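Local coordinates for protein transcription regulator, Crp family (PDB 4EV0) that activates transcription from its target promoters as a cAMP-dependent homodimer that binds DNA through a winged helix-turn-helix domain, at residues Leu150-Ile164 / Gly198-Ala212. Residues are numbered along the deposited sequence; the frame is centred on the assembly and turned at random.
Sequences LLKLLRQGLGPLFQI and GTVEVREAALLEEIA
The carbonyl oxygen of Phe162 takes the amide of Val200, N to O 3.1 Å, and is also met by the CA-H of Thr199. In return Phe162 N donates to Val200 O at 3.0 Å. Bonds from Val202 N to Pro160 O and from Ile164 N to Gly198 O extend the ladder at either end, joining strands 161-163 and 199-202 as an antiparallel pair. Pro160, preceded by a cis peptide bond, contributes its carbonyl just ahead of strand 161-163.

The two faces of this ribbon differ. On one, with CG anti to the backbone N (chi1 178°), the Leu161 side chain crosses that of Glu201 obliquely and sets CD1 3.6 Å from Glu201 CB, while Thr199 CB lies a little farther off. Here Glu201 also forms a salt bridge with Arg203. On the other lie the buried side chains of Phe162 and Val200; just beyond the strand, Ile164 brings its CG2 against Val200 CG2. Val202 CG2 comes to the edge of the Phe162 ring, near its plane. Pro160 C and Leu153 CB lie on opposite faces of that ring, each offset toward its rim.

Helix 150-154 continues the apolar layer. Leu154 and Val202 reach toward each other tip to tip, CD1 to CG1 3.9 Å, and the same CD1 touches Ala205 CB. The Leu208 and Leu150 side chains cross at about a right angle, with Leu208 CD2 against Leu150 CB, whereas Leu151 CD1 rests on Ala212 CB at 3.6 Å and on Glu209 CG.

In the winged helix-turn-helix domain, strand 199-202 is the central strand of the three-stranded sheet, flanked by 161-163 and 193-196. Helix 205-212 runs at 135° to helix 150-154, and Leu184 of helix 177-189 packs on both Leu150 and Val200.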
ATOM      1  N   LEU B 150     -25.796   8.911   2.127  1.00 43.04           N
ATOM      2  CA  LEU B 150     -27.110   9.071   2.734  1.00 47.64           C
ATOM      3  C   LEU B 150     -27.988   9.978   1.870  1.00 50.99           C
ATOM      4  O   LEU B 150     -29.172   9.707   1.662  1.00 52.33           O
ATOM      5  CB  LEU B 150     -26.952   9.693   4.120  1.00 50.42           C
ATOM      6  CG  LEU B 150     -26.419   8.783   5.217  1.00 50.02           C
ATOM      7  CD1 LEU B 150     -26.144   9.569   6.503  1.00 52.49           C
ATOM      8  CD2 LEU B 150     -27.412   7.655   5.444  1.00 51.11           C
ATOM      9  N   LEU B 151     -27.393  11.061   1.384  1.00 58.34           N
ATOM     10  CA  LEU B 151     -28.065  11.956   0.453  1.00 60.42           C
ATOM     11  C   LEU B 151     -28.625  11.160  -0.727  1.00 58.84           C
ATOM     12  O   LEU B 151     -29.783  11.342  -1.120  1.00 61.04           O
ATOM     13  CB  LEU B 151     -27.074  12.991  -0.057  1.00 58.64           C
ATOM     14  CG  LEU B 151     -27.568  14.397  -0.315  1.00 65.50           C
ATOM     15  CD1 LEU B 151     -26.348  15.274  -0.468  1.00 67.04           C
ATOM     16  CD2 LEU B 151     -28.436  14.455  -1.568  1.00 65.55           C
ATOM     17  N   LYS B 152     -27.800  10.261  -1.266  1.00 57.72           N
ATOM     18  CA  LYS B 152     -28.191   9.438  -2.403  1.00 57.75           C
ATOM     19  C   LYS B 152     -29.456   8.607  -2.138  1.00 60.98           C
ATOM     20  O   LYS B 152     -30.268   8.387  -3.040  1.00 61.48           O
ATOM     21  CB  LYS B 152     -27.029   8.541  -2.847  1.00 53.38           C
ATOM     22  CG  LYS B 152     -26.277   9.098  -4.051  1.00 55.26           C
ATOM     23  CD  LYS B 152     -24.815   8.678  -4.085  1.00 50.85           C
ATOM     24  CE  LYS B 152     -24.656   7.352  -4.793  1.00 53.94           C
ATOM     25  NZ  LYS B 152     -23.223   7.043  -5.029  1.00 53.35           N
ATOM     26  N   LEU B 153     -29.610   8.140  -0.901  1.00 46.77           N
ATOM     27  CA  LEU B 153     -30.797   7.387  -0.500  1.00 50.02           C
ATOM     28  C   LEU B 153     -31.991   8.321  -0.357  1.00 56.47           C
ATOM     29  O   LEU B 153     -33.091   7.989  -0.762  1.00 57.65           O
ATOM     30  CB  LEU B 153     -30.565   6.656   0.824  1.00 50.27           C
ATOM     31  CG  LEU B 153     -29.472   5.580   0.867  1.00 47.33           C
ATOM     32  CD1 LEU B 153     -29.302   5.056   2.287  1.00 46.86           C
ATOM     33  CD2 LEU B 153     -29.770   4.431  -0.093  1.00 46.67           C
ATOM     34  N   LEU B 154     -31.761   9.494   0.221  1.00 55.85           N
ATOM     35  CA  LEU B 154     -32.794  10.511   0.276  1.00 59.43           C
ATOM     36  C   LEU B 154     -33.325  10.826  -1.113  1.00 61.26           C
ATOM     37  O   LEU B 154     -34.512  11.131  -1.277  1.00 67.79           O
ATOM     38  CB  LEU B 154     -32.263  11.799   0.913  1.00 60.44           C
ATOM     39  CG  LEU B 154     -32.463  11.967   2.418  1.00 64.62           C
ATOM     40  CD1 LEU B 154     -31.909  13.309   2.874  1.00 65.22           C
ATOM     41  CD2 LEU B 154     -33.941  11.821   2.797  1.00 69.77           C
ATOM     42  N   ARG B 155     -32.463  10.761  -2.117  1.00 74.32           N
ATOM     43  CA  ARG B 155     -32.893  11.207  -3.429  1.00 76.71           C
ATOM     44  C   ARG B 155     -33.678  10.167  -4.246  1.00 79.51           C
ATOM     45  O   ARG B 155     -34.059  10.418  -5.392  1.00 81.99           O
ATOM     46  CB  ARG B 155     -31.760  11.892  -4.216  1.00 73.62           C
ATOM     47  CG  ARG B 155     -30.437  11.211  -4.248  1.00 69.45           C
ATOM     48  CD  ARG B 155     -29.518  11.744  -5.358  1.00 64.93           C
ATOM     49  NE  ARG B 155     -28.872  13.020  -5.078  1.00 65.99           N
ATOM     50  CZ  ARG B 155     -27.615  13.321  -5.437  1.00 66.42           C
ATOM     51  NH1 ARG B 155     -26.864  12.417  -6.068  1.00 62.27           N
ATOM     52  NH2 ARG B 155     -27.099  14.525  -5.169  1.00 65.01           N
ATOM     53  N   GLN B 156     -33.983   9.026  -3.641  1.00 87.64           N
ATOM     54  CA  GLN B 156     -34.803   8.044  -4.343  1.00 91.51           C
ATOM     55  C   GLN B 156     -36.303   8.290  -4.129  1.00 98.13           C
ATOM     56  O   GLN B 156     -37.142   7.615  -4.730  1.00102.86           O
ATOM     57  CB  GLN B 156     -34.391   6.614  -3.986  1.00 90.16           C
ATOM     58  CG  GLN B 156     -34.774   6.176  -2.587  1.00 94.43           C
ATOM     59  CD  GLN B 156     -33.874   5.064  -2.064  1.00 91.32           C
ATOM     60  OE1 GLN B 156     -34.165   4.429  -1.047  1.00 93.09           O
ATOM     61  NE2 GLN B 156     -32.766   4.831  -2.761  1.00 87.25           N
ATOM     62  N   GLY B 157     -36.631   9.260  -3.276  1.00 71.57           N
ATOM     63  CA  GLY B 157     -37.990   9.774  -3.174  1.00 77.71           C
ATOM     64  C   GLY B 157     -38.880   9.174  -2.097  1.00 83.11           C
ATOM     65  O   GLY B 157     -40.088   9.456  -2.041  1.00 87.58           O
ATOM     66  N   LEU B 158     -38.288   8.345  -1.241  1.00 84.08           N
ATOM     67  CA  LEU B 158     -39.016   7.720  -0.142  1.00 87.01           C
ATOM     68  C   LEU B 158     -38.590   8.366   1.169  1.00 87.24           C
ATOM     69  O   LEU B 158     -39.058   9.457   1.504  1.00 89.31           O
ATOM     70  CB  LEU B 158     -38.732   6.225  -0.126  1.00 87.13           C
ATOM     71  CG  LEU B 158     -38.802   5.646  -1.545  1.00 84.85           C
ATOM     72  CD1 LEU B 158     -37.750   4.566  -1.760  1.00 81.31           C
ATOM     73  CD2 LEU B 158     -40.211   5.114  -1.856  1.00 88.44           C
ATOM     74  N   GLY B 159     -37.687   7.702   1.892  1.00139.87           N
ATOM     75  CA  GLY B 159     -37.070   8.260   3.088  1.00138.99           C
ATOM     76  C   GLY B 159     -38.033   8.805   4.126  1.00144.75           C
ATOM     77  O   GLY B 159     -39.233   8.551   4.054  1.00148.43           O
ATOM     78  N   PRO B 160     -37.507   9.521   5.131  1.00 68.19           N
ATOM     79  CA  PRO B 160     -36.066   9.632   5.394  1.00 62.79           C
ATOM     80  C   PRO B 160     -35.613   8.519   6.343  1.00 58.91           C
ATOM     81  O   PRO B 160     -34.511   8.585   6.891  1.00 54.14           O
ATOM     82  CB  PRO B 160     -35.949  10.979   6.099  1.00 62.66           C
ATOM     83  CG  PRO B 160     -37.256  11.101   6.864  1.00 69.62           C
ATOM     84  CD  PRO B 160     -38.304  10.384   6.031  1.00 69.80           C
ATOM     85  N   LEU B 161     -36.462   7.520   6.554  1.00 74.04           N
ATOM     86  CA  LEU B 161     -36.085   6.399   7.398  1.00 72.71           C
ATOM     87  C   LEU B 161     -35.618   5.239   6.530  1.00 68.88           C
ATOM     88  O   LEU B 161     -36.322   4.823   5.609  1.00 71.11           O
ATOM     89  CB  LEU B 161     -37.254   5.957   8.276  1.00 75.45           C
ATOM     90  CG  LEU B 161     -36.944   4.753   9.171  1.00 76.22           C
ATOM     91  CD1 LEU B 161     -35.885   5.115  10.218  1.00 72.66           C
ATOM     92  CD2 LEU B 161     -38.212   4.214   9.824  1.00 78.65           C
ATOM     93  N   PHE B 162     -34.432   4.712   6.808  1.00 66.30           N
ATOM     94  CA  PHE B 162     -33.907   3.646   5.965  1.00 63.64           C
ATOM     95  C   PHE B 162     -33.568   2.371   6.721  1.00 61.62           C
ATOM     96  O   PHE B 162     -32.934   2.391   7.777  1.00 59.36           O
ATOM     97  CB  PHE B 162     -32.699   4.118   5.161  1.00 57.83           C
ATOM     98  CG  PHE B 162     -32.952   5.366   4.385  1.00 60.17           C
ATOM     99  CD1 PHE B 162     -33.880   5.377   3.353  1.00 62.27           C
ATOM    100  CD2 PHE B 162     -32.273   6.539   4.689  1.00 59.39           C
ATOM    101  CE1 PHE B 162     -34.133   6.541   2.637  1.00 63.91           C
ATOM    102  CE2 PHE B 162     -32.519   7.700   3.979  1.00 59.99           C
ATOM    103  CZ  PHE B 162     -33.448   7.704   2.953  1.00 60.82           C
ATOM    104  N   GLN B 163     -34.019   1.259   6.160  1.00 63.93           N
ATOM    105  CA  GLN B 163     -33.569  -0.046   6.589  1.00 62.88           C
ATOM    106  C   GLN B 163     -32.226  -0.234   5.902  1.00 57.88           C
ATOM    107  O   GLN B 163     -32.165  -0.491   4.695  1.00 57.03           O
ATOM    108  CB  GLN B 163     -34.569  -1.115   6.138  1.00 68.33           C
ATOM    109  CG  GLN B 163     -34.478  -2.421   6.892  1.00 72.07           C
ATOM    110  CD  GLN B 163     -35.701  -2.674   7.743  1.00 76.44           C
ATOM    111  OE1 GLN B 163     -36.538  -1.781   7.924  1.00 79.77           O
ATOM    112  NE2 GLN B 163     -35.818  -3.893   8.274  1.00 78.00           N
ATOM    113  N   ILE B 164     -31.141  -0.067   6.649  1.00 54.91           N
ATOM    114  CA  ILE B 164     -29.826  -0.162   6.034  1.00 50.71           C
ATOM    115  C   ILE B 164     -28.718  -0.484   7.037  1.00 49.55           C
ATOM    116  O   ILE B 164     -28.680   0.067   8.140  1.00 51.28           O
ATOM    117  CB  ILE B 164     -29.507   1.088   5.150  1.00 49.34           C
ATOM    118  CG1 ILE B 164     -28.292   0.812   4.260  1.00 46.76           C
ATOM    119  CG2 ILE B 164     -29.356   2.382   5.988  1.00 48.49           C
ATOM    120  CD1 ILE B 164     -28.219   1.719   3.054  1.00 44.38           C
ATOM    121  N   GLY B 198     -30.546  -1.617  12.829  1.00 56.99           N
ATOM    122  CA  GLY B 198     -30.663  -1.730  11.386  1.00 55.42           C
ATOM    123  C   GLY B 198     -31.315  -0.555  10.661  1.00 56.90           C
ATOM    124  O   GLY B 198     -31.802  -0.738   9.539  1.00 55.41           O
ATOM    125  N   THR B 199     -31.321   0.640  11.272  1.00 49.87           N
ATOM    126  CA  THR B 199     -31.939   1.817  10.654  1.00 49.39           C
ATOM    127  C   THR B 199     -31.165   3.131  10.835  1.00 49.93           C
ATOM    128  O   THR B 199     -30.560   3.408  11.891  1.00 50.08           O
ATOM    129  CB  THR B 199     -33.395   2.077  11.157  1.00 56.20           C
ATOM    130  OG1 THR B 199     -33.377   2.402  12.552  1.00 58.00           O
ATOM    131  CG2 THR B 199     -34.331   0.884  10.899  1.00 56.62           C
ATOM    132  N   VAL B 200     -31.210   3.953   9.791  1.00 47.41           N
ATOM    133  CA  VAL B 200     -30.705   5.299   9.864  1.00 47.50           C
ATOM    134  C   VAL B 200     -31.808   6.251   9.421  1.00 50.67           C
ATOM    135  O   VAL B 200     -32.326   6.140   8.308  1.00 51.20           O
ATOM    136  CB  VAL B 200     -29.470   5.500   8.968  1.00 43.01           C
ATOM    137  CG1 VAL B 200     -28.924   6.918   9.139  1.00 42.91           C
ATOM    138  CG2 VAL B 200     -28.397   4.469   9.298  1.00 39.84           C
ATOM    139  N   GLU B 201     -32.178   7.174  10.299  1.00 50.92           N
ATOM    140  CA  GLU B 201     -33.171   8.181   9.969  1.00 56.02           C
ATOM    141  C   GLU B 201     -32.516   9.563   9.870  1.00 57.80           C
ATOM    142  O   GLU B 201     -31.873  10.033  10.808  1.00 56.76           O
ATOM    143  CB  GLU B 201     -34.288   8.185  11.012  1.00 61.78           C
ATOM    144  CG  GLU B 201     -35.126   9.470  11.047  1.00 69.10           C
ATOM    145  CD  GLU B 201     -36.318   9.384  12.009  1.00 74.62           C
ATOM    146  OE1 GLU B 201     -36.363   8.449  12.844  1.00 74.16           O
ATOM    147  OE2 GLU B 201     -37.214  10.255  11.921  1.00 78.75           O
ATOM    148  N   VAL B 202     -32.670  10.196   8.713  1.00 51.30           N
ATOM    149  CA  VAL B 202     -32.198  11.553   8.500  1.00 51.09           C
ATOM    150  C   VAL B 202     -33.188  12.531   9.142  1.00 57.34           C
ATOM    151  O   VAL B 202     -34.399  12.414   8.934  1.00 61.04           O
ATOM    152  CB  VAL B 202     -32.066  11.832   6.995  1.00 49.42           C
ATOM    153  CG1 VAL B 202     -31.581  13.274   6.726  1.00 49.46           C
ATOM    154  CG2 VAL B 202     -31.148  10.787   6.358  1.00 42.61           C
ATOM    155  N   ARG B 203     -32.673  13.468   9.938  1.00 62.20           N
ATOM    156  CA  ARG B 203     -33.515  14.429  10.661  1.00 70.19           C
ATOM    157  C   ARG B 203     -33.455  15.771   9.962  1.00 73.57           C
ATOM    158  O   ARG B 203     -34.478  16.405   9.690  1.00 76.14           O
ATOM    159  CB  ARG B 203     -33.005  14.612  12.091  1.00 69.78           C
ATOM    160  CG  ARG B 203     -32.803  13.314  12.834  1.00 69.51           C
ATOM    161  CD  ARG B 203     -34.138  12.636  13.091  1.00 72.06           C
ATOM    162  NE  ARG B 203     -34.893  13.314  14.143  1.00 79.77           N
ATOM    163  CZ  ARG B 203     -36.139  12.998  14.487  1.00 85.46           C
ATOM    164  NH1 ARG B 203     -36.773  12.018  13.855  1.00 84.15           N
ATOM    165  NH2 ARG B 203     -36.755  13.660  15.459  1.00 87.04           N
ATOM    166  N   GLU B 204     -32.218  16.173   9.675  1.00 68.12           N
ATOM    167  CA  GLU B 204     -31.894  17.438   9.051  1.00 67.28           C
ATOM    168  C   GLU B 204     -31.343  17.219   7.658  1.00 63.33           C
ATOM    169  O   GLU B 204     -30.137  17.212   7.477  1.00 59.59           O
ATOM    170  CB  GLU B 204     -30.824  18.131   9.884  1.00 68.40           C
ATOM    171  CG  GLU B 204     -31.133  18.167  11.364  1.00 72.56           C
ATOM    172  CD  GLU B 204     -32.244  19.147  11.705  1.00 82.70           C
ATOM    173  OE1 GLU B 204     -33.395  18.955  11.243  1.00 81.77           O
ATOM    174  OE2 GLU B 204     -31.956  20.121  12.437  1.00 86.85           O
ATOM    175  N   ALA B 205     -32.221  17.060   6.676  1.00 67.99           N
ATOM    176  CA  ALA B 205     -31.798  16.797   5.304  1.00 64.65           C
ATOM    177  C   ALA B 205     -30.965  17.923   4.702  1.00 67.51           C
ATOM    178  O   ALA B 205     -29.991  17.666   3.994  1.00 62.18           O
ATOM    179  CB  ALA B 205     -32.994  16.497   4.427  1.00 64.18           C
ATOM    180  N   ALA B 206     -31.335  19.165   4.983  1.00 67.00           N
ATOM    181  CA  ALA B 206     -30.617  20.292   4.415  1.00 65.89           C
ATOM    182  C   ALA B 206     -29.241  20.365   5.019  1.00 64.72           C
ATOM    183  O   ALA B 206     -28.272  20.678   4.326  1.00 64.79           O
ATOM    184  CB  ALA B 206     -31.375  21.610   4.654  1.00 70.04           C
ATOM    185  N   LEU B 207     -29.154  20.100   6.318  1.00 66.68           N
ATOM    186  CA  LEU B 207     -27.873  20.170   7.008  1.00 64.33           C
ATOM    187  C   LEU B 207     -26.974  19.032   6.522  1.00 60.12           C
ATOM    188  O   LEU B 207     -25.749  19.184   6.412  1.00 57.29           O
ATOM    189  CB  LEU B 207     -28.075  20.095   8.518  1.00 65.40           C
ATOM    190  CG  LEU B 207     -26.823  20.246   9.385  1.00 67.27           C
ATOM    191  CD1 LEU B 207     -25.956  21.387   8.860  1.00 69.32           C
ATOM    192  CD2 LEU B 207     -27.194  20.475  10.853  1.00 70.12           C
ATOM    193  N   LEU B 208     -27.601  17.897   6.223  1.00 63.27           N
ATOM    194  CA  LEU B 208     -26.894  16.751   5.680  1.00 59.99           C
ATOM    195  C   LEU B 208     -26.299  17.117   4.323  1.00 58.42           C
ATOM    196  O   LEU B 208     -25.114  16.893   4.079  1.00 53.28           O
ATOM    197  CB  LEU B 208     -27.837  15.558   5.537  1.00 54.72           C
ATOM    198  CG  LEU B 208     -27.184  14.313   4.956  1.00 52.54           C
ATOM    199  CD1 LEU B 208     -26.326  13.625   6.024  1.00 50.84           C
ATOM    200  CD2 LEU B 208     -28.222  13.334   4.370  1.00 51.73           C
ATOM    201  N   GLU B 209     -27.126  17.697   3.455  1.00 79.06           N
ATOM    202  CA  GLU B 209     -26.696  18.085   2.119  1.00 77.43           C
ATOM    203  C   GLU B 209     -25.550  19.080   2.232  1.00 78.73           C
ATOM    204  O   GLU B 209     -24.600  19.051   1.454  1.00 76.14           O
ATOM    205  CB  GLU B 209     -27.866  18.685   1.335  1.00 81.36           C
ATOM    206  CG  GLU B 209     -27.646  18.762  -0.180  1.00 80.85           C
ATOM    207  CD  GLU B 209     -28.941  19.014  -0.960  1.00 82.77           C
ATOM    208  OE1 GLU B 209     -29.848  19.696  -0.423  1.00 86.79           O
ATOM    209  OE2 GLU B 209     -29.048  18.522  -2.109  1.00 77.79           O
ATOM    210  N   GLU B 210     -25.628  19.946   3.232  1.00 72.50           N
ATOM    211  CA  GLU B 210     -24.544  20.885   3.488  1.00 74.97           C
ATOM    212  C   GLU B 210     -23.269  20.141   3.855  1.00 70.02           C
ATOM    213  O   GLU B 210     -22.190  20.470   3.375  1.00 68.55           O
ATOM    214  CB  GLU B 210     -24.916  21.877   4.600  1.00 79.19           C
ATOM    215  CG  GLU B 210     -25.977  22.904   4.218  1.00 84.62           C
ATOM    216  CD  GLU B 210     -26.014  24.096   5.178  1.00 94.28           C
ATOM    217  OE1 GLU B 210     -25.514  23.969   6.320  1.00 93.19           O
ATOM    218  OE2 GLU B 210     -26.537  25.166   4.787  1.00100.31           O
ATOM    219  N   ILE B 211     -23.403  19.140   4.718  1.00 60.18           N
ATOM    220  CA  ILE B 211     -22.252  18.356   5.156  1.00 57.56           C
ATOM    221  C   ILE B 211     -21.645  17.553   3.999  1.00 52.18           C
ATOM    222  O   ILE B 211     -20.420  17.456   3.898  1.00 49.90           O
ATOM    223  CB  ILE B 211     -22.597  17.427   6.359  1.00 57.62           C
ATOM    224  CG1 ILE B 211     -22.948  18.268   7.590  1.00 61.08           C
ATOM    225  CG2 ILE B 211     -21.416  16.516   6.692  1.00 53.28           C
ATOM    226  CD1 ILE B 211     -23.521  17.473   8.743  1.00 60.79           C
ATOM    227  N   ALA B 212     -22.498  17.003   3.126  1.00 54.90           N
ATOM    228  CA  ALA B 212     -22.027  16.215   1.983  1.00 52.05           C
ATOM    229  C   ALA B 212     -21.128  17.054   1.073  1.00 53.10           C
ATOM    230  O   ALA B 212     -20.103  16.582   0.570  1.00 47.74           O
ATOM    231  CB  ALA B 212     -23.186  15.642   1.194  1.00 47.70           C
TER